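PDB 4F0L: amidohydrolase from Brucella melitensis biovar Abortus, which is a metal-dependent hydrolase of the amidohydrolase family that probably acts as a deaminase. Local coordinates for the interface of chains A and B. Residues are numbered along the deposited sequence; one frame, centred on the assembly and turned at random. Chains: chain A/B, Amidohydrolase.

The interface of chains A and B. Residues chain A 354-355, 358, 360, 362; chain B 79-80, 86, 89.
The methyl CB of A:Ala358 meets the CB methylene of B:Arg80 at 3.6 Å, and the CB of A:Asn355 lies 3.8 Å from the CA of B:Arg80, so a small apolar centre forms around the base of this arginine. With CG anti to the backbone N (chi1 175°) and a bend at chi2 (66°), B:Arg80 brings its CD to 3.5 Å from the backbone O of A:Asn355. One face of its guanidinium lies against the CA of B:Ser86, in its own chain, 3.7 Å above the plane, which should help steady the side chain.

On one flank, B:Arg80 N donates to A:Gly362 O at 2.9 Å, nearly straight at 168°. Beside it, the B:Arg79 guanidinium lays one face over the carbonyl carbon of A:Gly362. On the other flank, A:Arg354 N donates to the hydroxyl OG of B:Ser86 at 3.0 Å.

Two waters extend the polar rim. Water 1 links A:Asn355 ND2 to B:Arg80 O and B:Ser86 O. Water 2 lies in plane at the edge of the A:Arg354 guanidinium, 2.9 Å from NH1, and connects it to B:Ser86 O and B:Ser89 OG. That hydroxyl also donates to B:Arg79 O at 3.2 Å, which may tie the start of helix 88-100 to the loop at B:Arg79.

The patch belongs to a two-fold symmetric interface, which may represent a biological dimer: chain A supplies the loop between helices 336-351 and 364-379, chain B the loop before helix 88-100 and the first turn of that helix.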
loop_
_atom_site.group_PDB
_atom_site.type_symbol
_atom_site.label_atom_id
_atom_site.label_comp_id
_atom_site.label_asym_id
_atom_site.label_seq_id
_atom_site.Cartn_x
_atom_site.Cartn_y
_atom_site.Cartn_z
ATOM N N ARG A 354 9.114 10.070 11.433
ATOM C CA ARG A 354 8.541 8.730 11.571
ATOM C C ARG A 354 7.659 8.622 12.808
ATOM O O ARG A 354 7.756 9.411 13.752
ATOM C CB ARG A 354 9.646 7.676 11.664
ATOM C CG ARG A 354 10.688 7.758 10.556
ATOM C CD ARG A 354 11.639 6.578 10.604
ATOM N NE ARG A 354 10.987 5.303 10.294
ATOM C CZ ARG A 354 10.688 4.313 11.146
ATOM N NH1 ARG A 354 10.977 4.381 12.439
ATOM N NH2 ARG A 354 10.111 3.204 10.673
ATOM N N ASN A 355 6.804 7.604 12.802
ATOM C CA ASN A 355 5.865 7.334 13.907
ATOM C C ASN A 355 5.140 8.616 14.340
ATOM O O ASN A 355 5.109 8.983 15.523
ATOM C CB ASN A 355 6.642 6.644 15.029
ATOM C CG ASN A 355 7.220 5.316 14.555
ATOM O OD1 ASN A 355 6.469 4.497 14.013
ATOM N ND2 ASN A 355 8.547 5.127 14.682
ATOM N N ALA A 358 1.676 7.771 16.261
ATOM C CA ALA A 358 1.795 7.102 17.571
ATOM C C ALA A 358 1.229 7.996 18.703
ATOM O O ALA A 358 1.264 9.221 18.612
ATOM C CB ALA A 358 3.256 6.774 17.885
ATOM N N ASN A 360 1.652 8.820 22.766
ATOM C CA ASN A 360 2.684 8.716 23.805
ATOM C C ASN A 360 3.975 8.211 23.121
ATOM O O ASN A 360 4.330 8.711 22.037
ATOM C CB ASN A 360 2.210 7.826 24.969
ATOM N N GLY A 362 4.225 5.031 22.109
ATOM C CA GLY A 362 3.752 3.706 21.736
ATOM C C GLY A 362 3.929 3.304 20.289
ATOM O O GLY A 362 4.654 3.940 19.508
ATOM N N ARG B 79 7.535 1.950 16.561
ATOM C CA ARG B 79 7.230 2.466 17.890
ATOM C C ARG B 79 7.963 3.771 18.097
ATOM O O ARG B 79 9.161 3.853 17.838
ATOM C CB ARG B 79 7.675 1.499 18.976
ATOM C CG ARG B 79 6.889 0.206 19.050
ATOM C CD ARG B 79 7.231 -0.561 20.317
ATOM N NE ARG B 79 6.609 -0.005 21.518
ATOM C CZ ARG B 79 5.364 -0.262 21.948
ATOM N NH1 ARG B 79 4.547 -1.081 21.282
ATOM N NH2 ARG B 79 4.929 0.307 23.064
ATOM N N ARG B 80 7.250 4.789 18.556
ATOM C CA ARG B 80 7.799 6.159 18.578
ATOM C C ARG B 80 8.988 6.295 19.529
ATOM O O ARG B 80 9.985 6.913 19.175
ATOM C CB ARG B 80 6.704 7.190 18.923
ATOM C CG ARG B 80 7.184 8.635 19.095
ATOM C CD ARG B 80 7.705 9.237 17.782
ATOM N NE ARG B 80 8.225 10.597 17.992
ATOM C CZ ARG B 80 9.404 10.900 18.556
ATOM N NH1 ARG B 80 10.251 9.944 18.955
ATOM N NH2 ARG B 80 9.756 12.171 18.704
ATOM N N SER B 86 12.643 11.659 16.006
ATOM C CA SER B 86 11.717 10.586 15.568
ATOM C C SER B 86 12.375 9.476 14.723
ATOM O O SER B 86 11.735 8.446 14.459
ATOM C CB SER B 86 10.499 11.168 14.825
ATOM O OG SER B 86 10.798 11.502 13.484
ATOM N N SER B 89 14.543 5.539 17.009
ATOM C CA SER B 89 14.101 4.139 17.139
ATOM C C SER B 89 14.514 3.272 15.934
ATOM O O SER B 89 14.920 2.114 16.108
ATOM C CB SER B 89 12.590 4.068 17.388
ATOM O OG SER B 89 11.843 4.599 16.294
HETATM O O HOH W 1 10.031 7.249 16.198
HETATM O O HOH W 2 12.470 5.996 14.257
#